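Long-range contacts in glutathione transferase lambda1 (PDB 4PQH), which binds glutathione as a Lambda-class glutathione transferase and probably conjugates it to electrophilic substrates: residues Val13-Ser18 / Leu62-Ala67; Ala39-Ile44 / Tyr175-Glu180; Arg46-Leu51 / Val211-Gln216. All blocks are in the same frame, centred on the assembly; numbering follows the deposited sequence.

Interaction 1. Residues Val13-Ser18 / Leu62-Ala67; sequences VLTSNS and LQDRPA. With GSH (glutathione), chain C.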
loop_
_atom_site.group_PDB
_atom_site.type_symbol
_atom_site.label_atom_id
_atom_site.label_comp_id
_atom_site.label_asym_id
_atom_site.label_seq_id
_atom_site.Cartn_x
_atom_site.Cartn_y
_atom_site.Cartn_z
ATOM N N VAL A 13 -5.637 18.136 -5.151
ATOM C CA VAL A 13 -5.023 18.093 -3.829
ATOM C C VAL A 13 -5.534 19.235 -2.932
ATOM O O VAL A 13 -5.542 20.398 -3.337
ATOM C CB VAL A 13 -3.488 18.161 -3.953
ATOM C CG1 VAL A 13 -2.835 18.036 -2.586
ATOM C CG2 VAL A 13 -2.990 17.069 -4.895
ATOM N N LEU A 14 -5.968 18.895 -1.719
ATOM C CA LEU A 14 -6.476 19.889 -0.775
ATOM C C LEU A 14 -5.362 20.412 0.128
ATOM O O LEU A 14 -4.545 19.646 0.643
ATOM C CB LEU A 14 -7.623 19.309 0.059
ATOM C CG LEU A 14 -8.812 18.799 -0.761
ATOM C CD1 LEU A 14 -9.915 18.248 0.131
ATOM C CD2 LEU A 14 -9.345 19.894 -1.666
ATOM N N THR A 15 -5.332 21.725 0.319
ATOM C CA THR A 15 -4.244 22.346 1.062
ATOM C C THR A 15 -4.759 23.063 2.300
ATOM O O THR A 15 -5.932 22.950 2.655
ATOM C CB THR A 15 -3.469 23.332 0.179
ATOM O OG1 THR A 15 -4.272 24.496 -0.064
ATOM C CG2 THR A 15 -3.102 22.677 -1.148
ATOM N N SER A 16 -3.877 23.808 2.958
ATOM C CA SER A 16 -4.259 24.555 4.152
ATOM C C SER A 16 -5.328 25.596 3.838
ATOM O O SER A 16 -6.041 26.050 4.731
ATOM C CB SER A 16 -3.040 25.237 4.774
ATOM O OG SER A 16 -2.489 26.193 3.885
ATOM N N ASN A 17 -5.439 25.964 2.565
ATOM C CA ASN A 17 -6.410 26.961 2.135
ATOM C C ASN A 17 -7.710 26.356 1.609
ATOM O O ASN A 17 -8.570 27.068 1.091
ATOM C CB ASN A 17 -5.798 27.889 1.079
ATOM C CG ASN A 17 -4.866 28.930 1.681
ATOM O OD1 ASN A 17 -4.569 28.905 2.876
ATOM N ND2 ASN A 17 -4.400 29.853 0.847
ATOM N N SER A 18 -7.850 25.042 1.743
ATOM C CA SER A 18 -9.042 24.354 1.260
ATOM C C SER A 18 -10.146 24.329 2.308
ATOM O O SER A 18 -9.882 24.240 3.507
ATOM C CB SER A 18 -8.706 22.921 0.833
ATOM O OG SER A 18 -7.794 22.909 -0.253
ATOM N N LEU A 62 0.729 17.107 2.397
ATOM C CA LEU A 62 1.279 16.993 3.751
ATOM C C LEU A 62 2.229 18.127 4.154
ATOM O O LEU A 62 2.493 18.320 5.339
ATOM C CB LEU A 62 1.965 15.643 3.950
ATOM C CG LEU A 62 1.093 14.398 3.757
ATOM C CD1 LEU A 62 1.934 13.165 3.995
ATOM C CD2 LEU A 62 -0.108 14.416 4.687
ATOM N N GLN A 63 2.739 18.869 3.179
ATOM C CA GLN A 63 3.617 19.998 3.481
ATOM C C GLN A 63 2.826 21.277 3.710
ATOM O O GLN A 63 3.321 22.227 4.315
ATOM C CB GLN A 63 4.636 20.210 2.361
ATOM C CG GLN A 63 5.509 19.002 2.087
ATOM C CD GLN A 63 6.111 18.416 3.352
ATOM O OE1 GLN A 63 6.607 19.141 4.214
ATOM N NE2 GLN A 63 6.062 17.093 3.470
ATOM N N ASP A 64 1.597 21.293 3.218
ATOM C CA ASP A 64 0.721 22.444 3.334
ATOM C C ASP A 64 -0.687 21.920 3.590
ATOM O O ASP A 64 -1.578 22.071 2.756
ATOM C CB ASP A 64 0.773 23.254 2.037
ATOM C CG ASP A 64 -0.031 24.531 2.115
ATOM O OD1 ASP A 64 -0.397 24.926 3.235
ATOM O OD2 ASP A 64 -0.292 25.139 1.057
ATOM N N ARG A 65 -0.883 21.287 4.742
ATOM C CA ARG A 65 -2.102 20.518 4.952
ATOM C C ARG A 65 -3.210 21.296 5.638
ATOM O O ARG A 65 -2.951 22.217 6.418
ATOM C CB ARG A 65 -1.813 19.186 5.667
ATOM C CG ARG A 65 -1.876 19.229 7.175
ATOM C CD ARG A 65 -1.446 17.889 7.750
ATOM N NE ARG A 65 -0.041 17.620 7.461
ATOM C CZ ARG A 65 0.658 16.627 8.000
ATOM N NH1 ARG A 65 0.081 15.796 8.860
ATOM N NH2 ARG A 65 1.932 16.464 7.678
ATOM N N PRO A 66 -4.459 20.940 5.320
ATOM C CA PRO A 66 -5.620 21.570 5.947
ATOM C C PRO A 66 -5.686 21.258 7.434
ATOM O O PRO A 66 -5.569 20.099 7.841
ATOM C CB PRO A 66 -6.795 20.919 5.219
ATOM C CG PRO A 66 -6.258 19.650 4.672
ATOM C CD PRO A 66 -4.854 19.952 4.302
ATOM N N ALA A 67 -5.865 22.300 8.240
ATOM C CA ALA A 67 -5.987 22.144 9.681
ATOM C C ALA A 67 -7.220 21.321 10.035
ATOM O O ALA A 67 -7.243 20.644 11.065
ATOM C CB ALA A 67 -6.042 23.500 10.360
HETATM N N1 GSH C . 1.680 3.353 10.404
HETATM C CA1 GSH C . 0.989 4.266 9.512
HETATM C C1 GSH C . 0.269 3.426 8.498
HETATM O O11 GSH C . 0.678 2.266 8.275
HETATM O O12 GSH C . -0.731 3.872 7.906
HETATM C CB1 GSH C . 1.985 5.208 8.832
HETATM C CG1 GSH C . 1.313 6.363 8.091
HETATM C CD1 GSH C . 2.347 7.399 7.709
HETATM O OE1 GSH C . 3.630 7.332 8.287
HETATM N N2 GSH C . 2.011 8.352 6.836
HETATM C CA2 GSH C . 2.913 9.484 6.663
HETATM C C2 GSH C . 2.299 10.756 7.158
HETATM O O2 GSH C . 0.907 10.925 7.129
HETATM C CB2 GSH C . 3.284 9.697 5.204
HETATM S SG2 GSH C . 4.453 8.481 4.542
HETATM N N3 GSH C . 3.112 11.707 7.610
HETATM C CA3 GSH C . 2.554 12.981 8.021
HETATM C C3 GSH C . 2.937 13.327 9.438
HETATM O O31 GSH C . 2.642 14.445 9.915
HETATM O O32 GSH C . 3.541 12.501 10.157
HETATM O O HOH W 1 -5.728 25.120 7.171
#

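Interaction 2. Residues Ala39-Ile44 / Tyr175-Glu180; sequences AQRVWI and YAPFIE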
loop_
_atom_site.group_PDB
_atom_site.type_symbol
_atom_site.label_atom_id
_atom_site.label_comp_id
_atom_site.label_asym_id
_atom_site.label_seq_id
_atom_site.Cartn_x
_atom_site.Cartn_y
_atom_site.Cartn_z
ATOM N N ALA A 39 -0.560 5.112 2.161
ATOM C CA ALA A 39 -1.859 5.436 1.582
ATOM C C ALA A 39 -2.078 4.679 0.273
ATOM O O ALA A 39 -3.196 4.244 -0.031
ATOM C CB ALA A 39 -1.987 6.945 1.369
ATOM N N GLN A 40 -1.008 4.506 -0.498
ATOM C CA GLN A 40 -1.105 3.774 -1.753
ATOM C C GLN A 40 -1.584 2.346 -1.528
ATOM O O GLN A 40 -2.340 1.824 -2.341
ATOM C CB GLN A 40 0.235 3.774 -2.484
ATOM C CG GLN A 40 0.126 3.357 -3.945
ATOM C CD GLN A 40 1.482 3.191 -4.603
ATOM O OE1 GLN A 40 2.521 3.438 -3.977
ATOM N NE2 GLN A 40 1.485 2.787 -5.869
ATOM N N ARG A 41 -1.165 1.709 -0.434
ATOM C CA ARG A 41 -1.674 0.373 -0.093
ATOM C C ARG A 41 -3.187 0.333 -0.125
ATOM O O ARG A 41 -3.792 -0.595 -0.671
ATOM C CB ARG A 41 -1.245 -0.013 1.322
ATOM C CG ARG A 41 0.221 -0.370 1.489
ATOM C CD ARG A 41 0.496 -0.713 2.950
ATOM N NE ARG A 41 1.798 -1.348 3.160
ATOM C CZ ARG A 41 2.462 -1.346 4.312
ATOM N NH1 ARG A 41 1.970 -0.717 5.373
ATOM N NH2 ARG A 41 3.623 -1.979 4.398
ATOM N N VAL A 42 -3.801 1.348 0.460
ATOM C CA VAL A 42 -5.247 1.362 0.628
ATOM C C VAL A 42 -5.935 1.750 -0.678
ATOM O O VAL A 42 -6.981 1.206 -1.041
ATOM C CB VAL A 42 -5.662 2.312 1.783
ATOM C CG1 VAL A 42 -7.115 2.092 2.139
ATOM C CG2 VAL A 42 -4.795 2.050 3.017
ATOM N N TRP A 43 -5.319 2.674 -1.400
ATOM C CA TRP A 43 -5.792 3.078 -2.714
ATOM C C TRP A 43 -5.792 1.874 -3.679
ATOM O O TRP A 43 -6.759 1.654 -4.426
ATOM C CB TRP A 43 -4.893 4.202 -3.216
ATOM C CG TRP A 43 -5.237 4.807 -4.536
ATOM C CD1 TRP A 43 -6.307 4.526 -5.340
ATOM C CD2 TRP A 43 -4.482 5.817 -5.210
ATOM N NE1 TRP A 43 -6.258 5.310 -6.476
ATOM C CE2 TRP A 43 -5.144 6.106 -6.416
ATOM C CE3 TRP A 43 -3.307 6.512 -4.899
ATOM C CZ2 TRP A 43 -4.665 7.055 -7.323
ATOM C CZ3 TRP A 43 -2.831 7.453 -5.801
ATOM C CH2 TRP A 43 -3.510 7.715 -6.996
ATOM N N ILE A 44 -4.716 1.088 -3.664
ATOM C CA ILE A 44 -4.648 -0.130 -4.481
ATOM C C ILE A 44 -5.772 -1.084 -4.100
ATOM O O ILE A 44 -6.415 -1.672 -4.974
ATOM C CB ILE A 44 -3.297 -0.864 -4.330
ATOM C CG1 ILE A 44 -2.140 -0.011 -4.849
ATOM C CG2 ILE A 44 -3.350 -2.190 -5.093
ATOM C CD1 ILE A 44 -0.797 -0.435 -4.284
ATOM N N TYR A 175 3.116 -4.824 0.081
ATOM C CA TYR A 175 4.505 -4.629 -0.329
ATOM C C TYR A 175 4.700 -3.781 -1.581
ATOM O O TYR A 175 5.742 -3.150 -1.732
ATOM C CB TYR A 175 5.213 -5.978 -0.491
ATOM C CG TYR A 175 5.640 -6.583 0.820
ATOM C CD1 TYR A 175 6.876 -6.276 1.355
ATOM C CD2 TYR A 175 4.798 -7.428 1.547
ATOM C CE1 TYR A 175 7.278 -6.798 2.553
ATOM C CE2 TYR A 175 5.194 -7.960 2.755
ATOM C CZ TYR A 175 6.442 -7.639 3.255
ATOM O OH TYR A 175 6.872 -8.147 4.460
ATOM N N ALA A 176 3.717 -3.776 -2.484
ATOM C CA ALA A 176 3.875 -3.092 -3.768
ATOM C C ALA A 176 4.364 -1.631 -3.698
ATOM O O ALA A 176 5.287 -1.276 -4.416
ATOM C CB ALA A 176 2.619 -3.227 -4.649
ATOM N N PRO A 177 3.778 -0.788 -2.822
ATOM C CA PRO A 177 4.263 0.605 -2.798
ATOM C C PRO A 177 5.705 0.751 -2.328
ATOM O O PRO A 177 6.410 1.667 -2.750
ATOM C CB PRO A 177 3.330 1.272 -1.782
ATOM C CG PRO A 177 2.060 0.447 -1.864
ATOM C CD PRO A 177 2.605 -0.952 -1.947
ATOM N N PHE A 178 6.147 -0.159 -1.476
ATOM C CA PHE A 178 7.498 -0.095 -0.961
ATOM C C PHE A 178 8.528 -0.651 -1.931
ATOM O O PHE A 178 9.571 -0.030 -2.146
ATOM C CB PHE A 178 7.536 -0.708 0.430
ATOM C CG PHE A 178 6.752 0.100 1.414
ATOM C CD1 PHE A 178 7.328 1.207 2.023
ATOM C CD2 PHE A 178 5.418 -0.178 1.656
ATOM C CE1 PHE A 178 6.603 1.987 2.880
ATOM C CE2 PHE A 178 4.686 0.610 2.518
ATOM C CZ PHE A 178 5.289 1.694 3.143
ATOM N N ILE A 179 8.220 -1.769 -2.582
ATOM C CA ILE A 179 9.110 -2.277 -3.618
ATOM C C ILE A 179 9.178 -1.288 -4.798
ATOM O O ILE A 179 10.245 -1.064 -5.374
ATOM C CB ILE A 179 8.709 -3.704 -4.041
ATOM C CG1 ILE A 179 8.925 -4.648 -2.850
ATOM C CG2 ILE A 179 9.508 -4.145 -5.260
ATOM C CD1 ILE A 179 8.511 -6.090 -3.103
ATOM N N GLU A 180 8.050 -0.650 -5.100
ATOM C CA GLU A 180 7.974 0.367 -6.147
ATOM C C GLU A 180 8.971 1.499 -5.910
ATOM O O GLU A 180 9.547 2.032 -6.848
ATOM C CB GLU A 180 6.553 0.936 -6.207
ATOM C CG GLU A 180 6.359 2.122 -7.123
ATOM C CD GLU A 180 4.940 2.664 -7.077
ATOM O OE1 GLU A 180 3.993 1.852 -7.053
ATOM O OE2 GLU A 180 4.764 3.899 -7.075
#

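Interaction 3. Residues Arg46-Leu51 / Val211-Gln216; sequences RNCKGL and VEAYNQ. Unlike the reference sequence in segment 211-216: Val211 (reference Ile).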
loop_
_atom_site.group_PDB
_atom_site.type_symbol
_atom_site.label_atom_id
_atom_site.label_comp_id
_atom_site.label_asym_id
_atom_site.label_seq_id
_atom_site.Cartn_x
_atom_site.Cartn_y
_atom_site.Cartn_z
ATOM N N ARG A 46 -8.756 -0.451 -2.760
ATOM C CA ARG A 46 -9.949 0.139 -3.350
ATOM C C ARG A 46 -10.085 -0.199 -4.829
ATOM O O ARG A 46 -11.120 -0.705 -5.267
ATOM C CB ARG A 46 -9.911 1.658 -3.147
ATOM C CG ARG A 46 -10.835 2.489 -4.041
ATOM C CD ARG A 46 -10.421 3.961 -3.917
ATOM N NE ARG A 46 -11.288 4.935 -4.576
ATOM C CZ ARG A 46 -11.042 5.470 -5.773
ATOM N NH1 ARG A 46 -9.983 5.086 -6.474
ATOM N NH2 ARG A 46 -11.865 6.380 -6.277
ATOM N N ASN A 47 -9.029 0.037 -5.600
ATOM C CA ASN A 47 -9.103 -0.187 -7.035
ATOM C C ASN A 47 -9.245 -1.655 -7.383
ATOM O O ASN A 47 -10.018 -2.010 -8.270
ATOM C CB ASN A 47 -7.866 0.355 -7.731
ATOM C CG ASN A 47 -7.802 1.872 -7.731
ATOM O OD1 ASN A 47 -8.650 2.557 -7.152
ATOM N ND2 ASN A 47 -6.787 2.403 -8.392
ATOM N N CYS A 48 -8.499 -2.509 -6.689
ATOM C CA CYS A 48 -8.526 -3.941 -6.985
ATOM C C CYS A 48 -9.893 -4.542 -6.715
ATOM O O CYS A 48 -10.265 -5.556 -7.309
ATOM C CB CYS A 48 -7.471 -4.679 -6.169
ATOM S SG CYS A 48 -5.791 -4.388 -6.716
ATOM N N LYS A 49 -10.659 -3.916 -5.831
ATOM C CA LYS A 49 -11.994 -4.397 -5.523
ATOM C C LYS A 49 -13.076 -3.697 -6.343
ATOM O O LYS A 49 -14.260 -3.976 -6.171
ATOM C CB LYS A 49 -12.263 -4.273 -4.022
ATOM C CG LYS A 49 -11.403 -5.202 -3.191
ATOM C CD LYS A 49 -11.703 -5.090 -1.701
ATOM C CE LYS A 49 -12.972 -5.847 -1.343
ATOM N NZ LYS A 49 -12.757 -7.327 -1.380
ATOM N N GLY A 50 -12.676 -2.816 -7.255
ATOM C CA GLY A 50 -13.629 -2.103 -8.097
ATOM C C GLY A 50 -14.466 -1.072 -7.350
ATOM O O GLY A 50 -15.617 -0.812 -7.694
ATOM N N LEU A 51 -13.874 -0.454 -6.334
ATOM C CA LEU A 51 -14.626 0.418 -5.436
ATOM C C LEU A 51 -14.445 1.903 -5.723
ATOM O O LEU A 51 -14.675 2.737 -4.845
ATOM C CB LEU A 51 -14.237 0.119 -3.989
ATOM C CG LEU A 51 -14.540 -1.308 -3.515
ATOM C CD1 LEU A 51 -13.890 -1.582 -2.171
ATOM C CD2 LEU A 51 -16.042 -1.549 -3.443
ATOM N N VAL A 211 -1.095 -5.618 -13.264
ATOM C CA VAL A 211 -2.338 -5.362 -12.553
ATOM C C VAL A 211 -2.710 -3.895 -12.706
ATOM O O VAL A 211 -2.111 -3.018 -12.074
ATOM C CB VAL A 211 -2.219 -5.720 -11.055
ATOM C CG1 VAL A 211 -3.508 -5.388 -10.317
ATOM C CG2 VAL A 211 -1.850 -7.193 -10.876
ATOM N N GLU A 212 -3.693 -3.631 -13.554
ATOM C CA GLU A 212 -4.060 -2.269 -13.910
ATOM C C GLU A 212 -4.533 -1.455 -12.702
ATOM O O GLU A 212 -4.241 -0.257 -12.591
ATOM C CB GLU A 212 -5.122 -2.288 -15.014
ATOM C CG GLU A 212 -5.367 -0.939 -15.650
ATOM C CD GLU A 212 -4.097 -0.313 -16.207
ATOM O OE1 GLU A 212 -3.159 -1.057 -16.575
ATOM O OE2 GLU A 212 -4.040 0.931 -16.279
ATOM N N ALA A 213 -5.244 -2.108 -11.788
ATOM C CA ALA A 213 -5.732 -1.443 -10.582
ATOM C C ALA A 213 -4.579 -0.887 -9.758
ATOM O O ALA A 213 -4.711 0.162 -9.115
ATOM C CB ALA A 213 -6.547 -2.395 -9.740
ATOM N N TYR A 214 -3.452 -1.601 -9.772
ATOM C CA TYR A 214 -2.250 -1.142 -9.088
ATOM C C TYR A 214 -1.559 -0.045 -9.892
ATOM O O TYR A 214 -1.192 0.996 -9.344
ATOM C CB TYR A 214 -1.290 -2.307 -8.834
ATOM C CG TYR A 214 0.139 -1.852 -8.645
ATOM C CD1 TYR A 214 0.506 -1.080 -7.546
ATOM C CD2 TYR A 214 1.119 -2.175 -9.569
ATOM C CE1 TYR A 214 1.809 -0.659 -7.378
ATOM C CE2 TYR A 214 2.427 -1.758 -9.404
ATOM C CZ TYR A 214 2.759 -0.999 -8.309
ATOM O OH TYR A 214 4.057 -0.565 -8.144
ATOM N N ASN A 215 -1.385 -0.269 -11.191
ATOM C CA ASN A 215 -0.758 0.733 -12.053
ATOM C C ASN A 215 -1.419 2.102 -11.969
ATOM O O ASN A 215 -0.749 3.138 -12.044
ATOM C CB ASN A 215 -0.760 0.273 -13.508
ATOM C CG ASN A 215 0.095 -0.951 -13.732
ATOM O OD1 ASN A 215 1.086 -1.168 -13.031
ATOM N ND2 ASN A 215 -0.284 -1.764 -14.713
ATOM N N GLN A 216 -2.737 2.106 -11.808
ATOM C CA GLN A 216 -3.480 3.356 -11.732
ATOM C C GLN A 216 -3.176 4.167 -10.482
ATOM O O GLN A 216 -3.474 5.356 -10.438
ATOM C CB GLN A 216 -4.976 3.089 -11.834
ATOM C CG GLN A 216 -5.426 2.744 -13.233
ATOM C CD GLN A 216 -6.737 2.013 -13.227
ATOM O OE1 GLN A 216 -7.310 1.764 -12.167
ATOM N NE2 GLN A 216 -7.222 1.650 -14.410
#

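Interaction 1. Residues Val13-Ser18 / Leu62-Ala67
At the edge of the glutathione site, Ser16 and Asp64 tie together two loops: residues 13-18, ahead of strand 28-32, and residues 62-67, which lead from strand 55-59 to helix 67-73. Ser16 OG donates to Asp64 OD1 at 2.5 Å, on the syn side of that oxygen and 24° out of the carboxylate plane. In Asp64, CG lies anti to the backbone N (chi1 -176°), on the side of the serine. Its main chain takes part too: Asp64 O accepts a weak bond from Ser16 N and sits 3.2 Å from Thr15 CA. Beside this, Pro66 CB rests 3.4 Å from Thr15 O, and a water spans Ser16 O and Ala67 N. The 13-18 loop contains a type I turn from Thr15 to Ser18 and also makes an ST turn, Thr15 OG1 accepting from Asn17 N.

Arg65 turns away from this junction to the ligand, where NH1 and NH2 each donate to glutathione O31 at 3.1 Å. NH2 also donates to Leu62 O, close to the guanidinium plane, Leu62 CD2 lies over the centre of one face, and NH1 reaches Asn77 OD1. With these bonds limiting its rotation, this arginine receives the glycine carboxylate of glutathione, part of the G-site of the GST thioredoxin-like domain.

Interaction 2. Residues Ala39-Ile44 / Tyr175-Glu180
Helices 37-48 and 170-190 run past each other with their local axes 8.7 Å apart at an angle of 129°, Gln40 and Pro177 being nearest at CA. The Gln40 side chain, extended beyond CG, slants across the Pro177 ring with OE1 3.2 Å from Pro177 CB. Its NE2 donates to Glu180 OE1 at 2.9 Å, on the syn side, although the amide and carboxylate planes are 72° apart. Further polar partners lie just outside: Arg181 NH1 at Gln40 OE1, Thr217 OG1 at Gln40 NE2, and Tyr214 OH at Glu180 OE1. An alanine in place of Gln40 would probably leave Glu180 and Arg181 each short of a partner and open a gap beside Pro177 CB. This is the buried domain interface of the GST fold, where a helix of the thioredoxin-like domain meets one of the all-helical domain. The side chains of Arg41 and Phe178 cross at about a right angle, guanidinium and ring planes 55° apart, with Phe178 CE2 over one guanidinium face, toward its rim, and 3.4 Å from Arg41 NH2. Ala174 O accepts a hydrogen bond from Arg41 NE; Arg41 NH1 is hydrogen-bonded to Ser92 OG, and Ser92 itself binds glutathione. One turn on, Ile44 CD1 meets Pro177 CG tip to tip at 3.8 Å.

Interaction 3. Residues Arg46-Leu51 / Val211-Gln216
Asn47 and Ala213 form a small contact near the surface, where the C-terminal end of helix 37-48, in the thioredoxin-like domain of the GST fold, is met by the short helix 212-215 close to the chain's C-terminus. The first helix stops in a Schellman motif: Leu51 N bonds back to Arg46 O and Gly50 N to Asn47 O, while Gly50 takes the positive phi of 70° that glycine tolerates easily. Just before this stop, Asn47 points toward the second helix and Cys48 lies alongside; the N-cap position of that helix is held by Val211. The backbones come close, with the CA atoms of Asn47 and Ala213 only 5.1 Å apart, a spacing that suits the small methyl of Ala213. That methyl packs against the 46-51 segment: Ala213 CB is 3.7 Å from Asn47 CB, 3.6 Å from Cys48 N and 3.7 Å from Cys48 SG. Val211 CG1 lies farther from the same sulfur, at 4.4 Å.

The one direct hydrogen bond between the segments comes from the asparagine amide. Asn47 ND2 donates to Ala213 O at 3.1 Å, in the carbonyl plane and on a lone pair, with an N-H...O angle of 159°. On the other side of the amide, OD1 accepts a weak bond from Arg46 NH1, and Arg46 itself is engaged by Glu8 in a salt bridge. Gln216 comes obliquely toward the same amide, the two amide planes steeply inclined to each other, and its OE1 stays 3.9 Å from Asn47 ND2.

Interactions 2 and 3 lie on successive parts of helix 37-48, their centres 11 Å apart, and they touch through Tyr214. Its OH is 2.7 Å from Glu180 OE1, a probable hydrogen bond, and its CD1 packs 3.6 Å from Ile44 CD1, so helix 212-215 touches helices 37-48 and 170-190. Interaction 1 stands apart, with its centre about 22 Å from that of interaction 2 and about 26 Å from that of interaction 3. Glutathione connects interactions 1 and 2: Arg65 of interaction 1 holds its glycine end, while the Arg41 side chain of interaction 2 comes within about 4 Å of the ligand. Interaction 3 is remote from the annotated site residues.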